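Local structure of twin-arginine translocation pathway signal (Rhodoferax ferrireducens, 5IM2) at residues 166-171 against 259-264; 132-137 against 356-361. The protein probably serves as the extracytoplasmic solute-binding component of a TRAP transporter, and holds a copurified benzoate in its cleft. All coordinates share one frame; numbering follows the deposited sequence. Where two conformers were deposited one is given.

Contact 1: 166-171 against 259-264; sequences QVHGPG and YTATFV. With BEZ (benzoic acid), chain B.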
ATOM      1  N   GLN A 166      -6.037   3.762   1.418  1.00 14.05           N
ATOM      2  CA  GLN A 166      -6.340   2.466   0.812  1.00 13.64           C
ATOM      3  C   GLN A 166      -5.180   1.495   0.995  1.00 13.90           C
ATOM      4  O   GLN A 166      -4.107   1.854   1.494  1.00 16.43           O
ATOM      5  CB  GLN A 166      -6.710   2.637  -0.668  1.00 15.45           C
ATOM      6  CG  GLN A 166      -5.768   3.531  -1.468  1.00 16.99           C
ATOM      7  CD  GLN A 166      -5.041   2.843  -2.611  1.00 17.34           C
ATOM      8  OE1 GLN A 166      -4.531   3.498  -3.490  1.00 18.05           O
ATOM      9  NE2 GLN A 166      -4.950   1.550  -2.576  1.00 14.58           N
ATOM     10  N   VAL A 167      -5.467   0.235   0.685  1.00 12.74           N
ATOM     11  CA  VAL A 167      -4.506  -0.860   0.744  1.00 14.90           C
ATOM     12  C   VAL A 167      -4.459  -1.524  -0.631  1.00 13.30           C
ATOM     13  O   VAL A 167      -5.315  -1.274  -1.487  1.00 15.98           O
ATOM     14  CB  VAL A 167      -4.839  -1.889   1.836  1.00 14.30           C
ATOM     15  CG1 VAL A 167      -4.909  -1.187   3.186  1.00 13.95           C
ATOM     16  CG2 VAL A 167      -6.138  -2.637   1.485  1.00 15.42           C
ATOM     17  N   HIS A 168      -3.446  -2.368  -0.846  1.00 16.17           N
ATOM     18  CA  HIS A 168      -3.369  -3.167  -2.059  1.00 14.25           C
ATOM     19  C   HIS A 168      -3.852  -4.615  -1.827  1.00 14.22           C
ATOM     20  O   HIS A 168      -4.340  -4.976  -0.758  1.00 15.79           O
ATOM     21  CB  HIS A 168      -1.958  -3.077  -2.684  1.00 12.95           C
ATOM     22  CG  HIS A 168      -0.810  -3.614  -1.856  1.00 14.62           C
ATOM     23  ND1 HIS A 168      -0.764  -4.902  -1.351  1.00 11.58           N
ATOM     24  CD2 HIS A 168       0.377  -3.045  -1.527  1.00 12.82           C
ATOM     25  CE1 HIS A 168       0.380  -5.077  -0.702  1.00 13.67           C
ATOM     26  NE2 HIS A 168       1.108  -3.979  -0.823  1.00 14.58           N
ATOM     27  N   GLY A 169      -3.781  -5.440  -2.897  1.00 15.29           N
ATOM     28  CA  GLY A 169      -4.177  -6.824  -2.806  1.00 17.33           C
ATOM     29  C   GLY A 169      -3.216  -7.638  -1.950  1.00 17.56           C
ATOM     30  O   GLY A 169      -2.209  -7.137  -1.442  1.00 15.54           O
ATOM     31  N   PRO A 170      -3.520  -8.919  -1.779  1.00 18.63           N
ATOM     32  CA  PRO A 170      -2.697  -9.741  -0.876  1.00 14.27           C
ATOM     33  C   PRO A 170      -1.240  -9.798  -1.304  1.00 15.52           C
ATOM     34  O   PRO A 170      -0.915  -9.940  -2.487  1.00 16.93           O
ATOM     35  CB  PRO A 170      -3.359 -11.117  -0.949  1.00 18.49           C
ATOM     36  CG  PRO A 170      -4.784 -10.828  -1.388  1.00 27.98           C
ATOM     37  CD  PRO A 170      -4.685  -9.647  -2.298  1.00 22.05           C
ATOM     38  N   GLY A 171      -0.340  -9.691  -0.322  1.00 16.75           N
ATOM     39  CA  GLY A 171       1.079  -9.764  -0.621  1.00 17.93           C
ATOM     40  C   GLY A 171       1.518 -11.137  -1.109  1.00 20.87           C
ATOM     41  O   GLY A 171       0.969 -12.178  -0.730  1.00 19.70           O
ATOM     42  N   TYR A 259      -0.065 -10.053   4.251  1.00 12.83           N
ATOM     43  CA  TYR A 259       0.034  -8.635   4.585  1.00 12.40           C
ATOM     44  C   TYR A 259      -0.550  -7.805   3.444  1.00 15.67           C
ATOM     45  O   TYR A 259      -0.739  -8.279   2.325  1.00 16.33           O
ATOM     46  CB  TYR A 259       1.502  -8.196   4.863  1.00 16.09           C
ATOM     47  CG  TYR A 259       2.246  -7.906   3.595  1.00 12.60           C
ATOM     48  CD1 TYR A 259       2.787  -8.925   2.835  1.00 15.61           C
ATOM     49  CD2 TYR A 259       2.337  -6.609   3.114  1.00 11.83           C
ATOM     50  CE1 TYR A 259       3.415  -8.662   1.617  1.00 18.49           C
ATOM     51  CE2 TYR A 259       2.968  -6.334   1.902  1.00 17.44           C
ATOM     52  CZ  TYR A 259       3.496  -7.366   1.161  1.00 13.57           C
ATOM     53  OH  TYR A 259       4.110  -7.087  -0.045  1.00 18.26           O
ATOM     54  N   THR A 260      -0.808  -6.543   3.758  1.00 14.91           N
ATOM     55  CA  THR A 260      -0.975  -5.500   2.754  1.00 14.93           C
ATOM     56  C   THR A 260      -0.282  -4.239   3.257  1.00 15.54           C
ATOM     57  O   THR A 260       0.099  -4.125   4.430  1.00 13.79           O
ATOM     58  CB  THR A 260      -2.455  -5.277   2.429  1.00 17.98           C
ATOM     59  OG1 THR A 260      -2.549  -4.389   1.315  1.00 18.52           O
ATOM     60  CG2 THR A 260      -3.234  -4.709   3.612  1.00 14.20           C
ATOM     61  N   ALA A 261      -0.072  -3.298   2.346  1.00 16.35           N
ATOM     62  CA  ALA A 261       0.492  -2.004   2.689  1.00 17.55           C
ATOM     63  C   ALA A 261      -0.566  -0.927   2.501  1.00 13.83           C
ATOM     64  O   ALA A 261      -1.471  -1.070   1.691  1.00 16.17           O
ATOM     65  CB  ALA A 261       1.734  -1.690   1.845  1.00 17.28           C
ATOM     66  N   THR A 262      -0.447   0.144   3.276  1.00 12.73           N
ATOM     67  CA  THR A 262      -1.355   1.269   3.208  1.00 13.48           C
ATOM     68  C   THR A 262      -0.792   2.372   2.339  1.00 14.66           C
ATOM     69  O   THR A 262       0.418   2.568   2.243  1.00 13.45           O
ATOM     70  CB  THR A 262      -1.663   1.839   4.591  1.00 14.11           C
ATOM     71  OG1 THR A 262      -0.466   2.281   5.225  1.00 22.54           O
ATOM     72  CG2 THR A 262      -2.318   0.803   5.425  1.00 14.89           C
ATOM     73  N   PHE A 263      -1.707   3.103   1.721  1.00 11.44           N
ATOM     74  CA  PHE A 263      -1.392   4.227   0.865  1.00 14.20           C
ATOM     75  C   PHE A 263      -2.254   5.403   1.272  1.00 15.31           C
ATOM     76  O   PHE A 263      -3.404   5.220   1.691  1.00 14.94           O
ATOM     77  CB  PHE A 263      -1.679   3.911  -0.627  1.00 14.14           C
ATOM     78  CG  PHE A 263      -0.915   2.743  -1.153  1.00 13.38           C
ATOM     79  CD1 PHE A 263      -1.326   1.461  -0.881  1.00 15.00           C
ATOM     80  CD2 PHE A 263       0.253   2.941  -1.905  1.00 15.54           C
ATOM     81  CE1 PHE A 263      -0.601   0.390  -1.352  1.00 17.16           C
ATOM     82  CE2 PHE A 263       0.967   1.875  -2.377  1.00 15.21           C
ATOM     83  CZ  PHE A 263       0.523   0.587  -2.100  1.00 16.52           C
ATOM     84  N   VAL A 264      -1.702   6.598   1.109  1.00 14.64           N
ATOM     85  CA  VAL A 264      -2.426   7.841   1.341  1.00 11.59           C
ATOM     86  C   VAL A 264      -2.367   8.709   0.089  1.00 16.76           C
ATOM     87  O   VAL A 264      -1.315   8.843  -0.551  1.00 14.64           O
ATOM     88  CB  VAL A 264      -1.880   8.598   2.567  1.00 16.62           C
ATOM     89  CG1 VAL A 264      -0.458   9.022   2.341  1.00 17.90           C
ATOM     90  CG2 VAL A 264      -2.785   9.785   2.877  1.00 15.38           C
TER
HETATM   91  C   BEZ B 401       5.352  -1.528  -2.515  1.00 12.40           C
HETATM   92  O1  BEZ B 401       5.406  -2.693  -2.025  1.00 13.97           O
HETATM   93  O2  BEZ B 401       6.227  -0.688  -2.201  1.00 17.04           O
HETATM   94  C1  BEZ B 401       4.268  -1.174  -3.488  1.00 13.02           C
HETATM   95  C2  BEZ B 401       4.203   0.114  -4.012  1.00 15.01           C
HETATM   96  C3  BEZ B 401       3.204   0.412  -4.941  1.00 15.09           C
HETATM   97  C4  BEZ B 401       2.287  -0.560  -5.304  1.00 11.97           C
HETATM   98  C5  BEZ B 401       2.341  -1.829  -4.762  1.00 16.58           C
HETATM   99  C6  BEZ B 401       3.347  -2.140  -3.840  1.00 16.22           C
HETATM  100  O   HOH W   1       3.916  -4.467  -0.667  1.00 15.13           O

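Contact 2: 132-137 against 356-361; sequences PFMMTN and TARALI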
ATOM      1  N   PRO A 132      -0.022  -8.901  10.373  1.00 14.40           N
ATOM      2  CA  PRO A 132      -0.250 -10.155   9.655  1.00 14.54           C
ATOM      3  C   PRO A 132      -1.730 -10.528   9.631  1.00 14.80           C
ATOM      4  O   PRO A 132      -2.438 -10.419  10.640  1.00 15.77           O
ATOM      5  CB  PRO A 132       0.599 -11.166  10.434  1.00 16.97           C
ATOM      6  CG  PRO A 132       1.683 -10.350  10.962  1.00 19.06           C
ATOM      7  CD  PRO A 132       1.052  -9.046  11.366  1.00 18.12           C
ATOM      8  N   PHE A 133      -2.190 -10.961   8.463  1.00 14.32           N
ATOM      9  CA  PHE A 133      -3.518 -11.584   8.311  1.00 15.47           C
ATOM     10  C   PHE A 133      -4.633 -10.684   8.867  1.00 19.13           C
ATOM     11  O   PHE A 133      -5.456 -11.096   9.700  1.00 19.82           O
ATOM     12  CB  PHE A 133      -3.520 -12.973   8.951  1.00 16.41           C
ATOM     13  CG  PHE A 133      -2.547 -13.914   8.292  1.00 21.17           C
ATOM     14  CD1 PHE A 133      -2.865 -14.512   7.101  1.00 19.60           C
ATOM     15  CD2 PHE A 133      -1.303 -14.158   8.837  1.00 20.99           C
ATOM     16  CE1 PHE A 133      -1.996 -15.337   6.467  1.00 20.70           C
ATOM     17  CE2 PHE A 133      -0.419 -14.994   8.208  1.00 21.62           C
ATOM     18  CZ  PHE A 133      -0.764 -15.608   7.021  1.00 18.28           C
ATOM     19  N   MET A 134      -4.629  -9.420   8.414  1.00 16.25           N
ATOM     20  CA  MET A 134      -5.670  -8.435   8.737  1.00 15.37           C
ATOM     21  C   MET A 134      -6.709  -8.275   7.633  1.00 15.80           C
ATOM     22  O   MET A 134      -7.907  -8.138   7.927  1.00 15.29           O
ATOM     23  CB  MET A 134      -5.055  -7.064   9.017  1.00 14.86           C
ATOM     24  CG  MET A 134      -4.263  -6.949  10.281  1.00 16.88           C
ATOM     25  SD  MET A 134      -5.304  -7.044  11.755  1.00 22.36           S
ATOM     26  CE  MET A 134      -6.227  -5.555  11.599  1.00 21.51           C
ATOM     27  N   MET A 135      -6.292  -8.304   6.378  1.00 15.91           N
ATOM     28  CA  MET A 135      -7.170  -7.894   5.285  1.00 16.07           C
ATOM     29  C   MET A 135      -8.084  -9.018   4.834  1.00 18.75           C
ATOM     30  O   MET A 135      -7.712 -10.185   4.810  1.00 19.07           O
ATOM     31  CB  MET A 135      -6.329  -7.415   4.098  1.00 14.86           C
ATOM     32  CG  MET A 135      -7.131  -7.121   2.843  1.00 19.91           C
ATOM     33  SD  MET A 135      -6.145  -6.545   1.447  1.00 24.16           S
ATOM     34  CE  MET A 135      -4.891  -7.710   1.476  1.00 12.25           C
ATOM     35  N   THR A 136      -9.295  -8.639   4.429  1.00 15.98           N
ATOM     36  CA  THR A 136     -10.172  -9.534   3.690  1.00 16.11           C
ATOM     37  C   THR A 136      -9.925  -9.304   2.191  1.00 15.20           C
ATOM     38  O   THR A 136      -9.108 -10.008   1.580  1.00 18.98           O
ATOM     39  CB  THR A 136     -11.623  -9.290   4.080  1.00 18.30           C
ATOM     40  OG1 THR A 136     -11.922  -7.907   3.941  1.00 15.64           O
ATOM     41  CG2 THR A 136     -11.858  -9.657   5.520  1.00 19.61           C
ATOM     42  N   ASN A 137     -10.573  -8.293   1.606  1.00 14.75           N
ATOM     43  CA  ASN A 137     -10.233  -7.813   0.262  1.00 16.19           C
ATOM     44  C   ASN A 137      -9.863  -6.332   0.321  1.00 15.35           C
ATOM     45  O   ASN A 137     -10.151  -5.640   1.299  1.00 16.64           O
ATOM     46  CB  ASN A 137     -11.396  -8.049  -0.707  1.00 18.61           C
ATOM     47  CG  ASN A 137     -12.615  -7.299  -0.326  1.00 15.64           C
ATOM     48  OD1 ASN A 137     -12.688  -6.123  -0.573  1.00 16.78           O
ATOM     49  ND2 ASN A 137     -13.606  -7.981   0.284  1.00 22.02           N
ATOM     50  N   THR A 356     -10.798  -2.004  17.059  1.00 17.41           N
ATOM     51  CA  THR A 356     -11.583  -1.252  16.100  1.00 17.65           C
ATOM     52  C   THR A 356     -11.229  -1.681  14.682  1.00 15.20           C
ATOM     53  O   THR A 356     -12.129  -1.853  13.845  1.00 15.33           O
ATOM     54  CB  THR A 356     -11.358   0.251  16.330  1.00 14.96           C
ATOM     55  OG1 THR A 356     -11.982   0.654  17.576  1.00 17.53           O
ATOM     56  CG2 THR A 356     -11.878   1.091  15.211  1.00 17.97           C
ATOM     57  N   ALA A 357      -9.933  -1.840  14.385  1.00 15.50           N
ATOM     58  CA  ALA A 357      -9.547  -2.153  13.010  1.00 15.50           C
ATOM     59  C   ALA A 357     -10.181  -3.461  12.540  1.00 16.69           C
ATOM     60  O   ALA A 357     -10.709  -3.545  11.419  1.00 16.15           O
ATOM     61  CB  ALA A 357      -8.025  -2.205  12.880  1.00 16.65           C
ATOM     62  N   ARG A 358     -10.159  -4.490  13.382  0.53 14.56           N
ATOM     63  CA  ARG A 358     -10.767  -5.754  12.982  0.53 17.49           C
ATOM     64  C   ARG A 358     -12.265  -5.595  12.782  0.53 16.17           C
ATOM     65  O   ARG A 358     -12.829  -6.121  11.815  0.53 16.85           O
ATOM     66  CB  ARG A 358     -10.461  -6.834  14.018  0.53 19.83           C
ATOM     67  CG  ARG A 358      -8.986  -7.205  13.986  0.53 25.88           C
ATOM     68  CD  ARG A 358      -8.732  -8.521  14.659  0.53 34.32           C
ATOM     69  NE  ARG A 358      -7.450  -9.087  14.251  0.53 34.37           N
ATOM     70  CZ  ARG A 358      -6.428  -9.344  15.067  0.53 33.55           C
ATOM     71  NH1 ARG A 358      -6.493  -9.096  16.378  0.53 20.75           N
ATOM     72  NH2 ARG A 358      -5.330  -9.876  14.549  0.53 36.98           N
ATOM     73  N   ALA A 359     -12.922  -4.855  13.675  1.00 16.15           N
ATOM     74  CA  ALA A 359     -14.363  -4.655  13.543  1.00 15.13           C
ATOM     75  C   ALA A 359     -14.704  -3.905  12.261  1.00 17.10           C
ATOM     76  O   ALA A 359     -15.723  -4.201  11.614  1.00 17.33           O
ATOM     77  CB  ALA A 359     -14.905  -3.889  14.748  1.00 16.75           C
ATOM     78  N   LEU A 360     -13.908  -2.885  11.916  1.00 15.92           N
ATOM     79  CA  LEU A 360     -14.209  -2.071  10.733  1.00 17.90           C
ATOM     80  C   LEU A 360     -13.991  -2.871   9.462  1.00 18.66           C
ATOM     81  O   LEU A 360     -14.770  -2.752   8.501  1.00 17.30           O
ATOM     82  CB  LEU A 360     -13.361  -0.773  10.743  1.00 18.00           C
ATOM     83  CG  LEU A 360     -13.771   0.291  11.770  1.00 15.31           C
ATOM     84  CD1 LEU A 360     -12.890   1.528  11.750  1.00 17.17           C
ATOM     85  CD2 LEU A 360     -15.240   0.711  11.568  1.00 16.68           C
ATOM     86  N   ILE A 361     -12.960  -3.714   9.442  1.00 17.11           N
ATOM     87  CA  ILE A 361     -12.759  -4.614   8.306  1.00 14.66           C
ATOM     88  C   ILE A 361     -13.959  -5.546   8.172  1.00 18.84           C
ATOM     89  O   ILE A 361     -14.490  -5.766   7.077  1.00 15.65           O
ATOM     90  CB  ILE A 361     -11.447  -5.400   8.492  1.00 17.15           C
ATOM     91  CG1 ILE A 361     -10.284  -4.424   8.346  1.00 14.64           C
ATOM     92  CG2 ILE A 361     -11.351  -6.546   7.506  1.00 20.90           C
ATOM     93  CD1 ILE A 361      -8.909  -4.998   8.729  1.00 14.68           C
TER

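Contact 1: 166-171 against 259-264
Gln166 and Phe263 pair their backbones in both directions: Gln166 N donates to Phe263 O at 3.0 Å, and Phe263 N returns a bond to Gln166 O at 2.7 Å. Further along, His168 N makes a weak bond to Ala261 O, and Thr260 and His168 add side-chain contacts. Packing is close at Thr260, whose hydroxyl OG1 donates to His168 O (2.8 Å) from above the carbonyl plane, while its CG2 lies 3.7 Å from Val167 CB. His168 CG sits between the backbone N and the carbonyl carbon (chi1 63°), which lays one face of the ring over Ala261 N, toward the ring's rim, and brings CD2 3.6 Å from Phe263 CE1. The ring is then fixed in rotation by ND1, which donates to Gly169 O in the plane of the imidazole. Gly171 N closes the far end on Tyr259 O. Toward the ligand the packing gives way to a single bridging water, which joins His168 NE2 and Tyr259 OH and donates to BEZ O1 at 2.7 Å. Phe263 CE2 meets benzoate C3 at 3.7 Å. The aromatic cluster of His168, Tyr259 and Phe263, with His168 and Phe263 lining the pocket, forms part of the benzoate site, as expected of a family 7 extracellular solute-binding protein.

Contact 2: 132-137 against 356-361
Met134 reaches across to the helix and lays its thioether at about a right angle to both Arg358 and Ile361. Its chain is bent at chi2 (-69°) and again at chi3 (-67°), and this curl carries the terminal methyl in among three helix residues. CE lies 4.0 Å from Ala357 CB; it is equally near Ile361 CD1 and the CG methylene of Arg358. The sulfur meets the polar end of the arginine instead, with SD 3.9 Å from Arg358 NE in the conformer described, approaching the guanidinium obliquely. Arg358 is extended from CG to NE, so its aliphatic part crosses the methionine, and in this same conformer its NH2 forms a salt bridge with Glu336. This is a loop packed against one side of helix 350-367: Ala357, Arg358 and Ile361 follow an i, i+1, i+4 spacing, and the segment 132-137 leads straight into helix 138-152, where Asn137 is the N-cap and its OD1 accepts from Ala140 N. Were an alanine to stand in place of Met134, Ala357 CB and Ile361 CD1 would probably lose the methyl packed against them, and the guanidinium its sulfur neighbour. Ile361 also touches the loop backbone, its CD1 standing 3.4 Å from Met134 O. Its other branch, CG2, lies 3.7 Å from Thr136 CG2, the two side chains running alongside each other with reversed sense. On the exposed Thr136 the hydroxyl has its own partner, Ser365 OG, one helical turn beyond Ile361, whose carbonyl oxygen bonds that same Ser365 hydroxyl.

In the fold
From the N terminus, the chain first passes through 132-137, the loop after strand 111-114, and enters helix 138-152. It then runs along strand 161-167 into 166-171, the first half of contact 1, and returns at 259-264 after 87 intervening residues, closing the inner loop. Only much later does helix 350-367 come back to 132-137, so contact 2 closes an outer loop that encloses contact 1 without crossing it. Contact 1 joins two neighbouring strands of the five-stranded sheet; contact 2 ties a C-terminal helix to the loop. Their centres are 12 Å apart, and Met135 bridges them, its SD 3.3 Å from His168 O and its CE packing on Thr260.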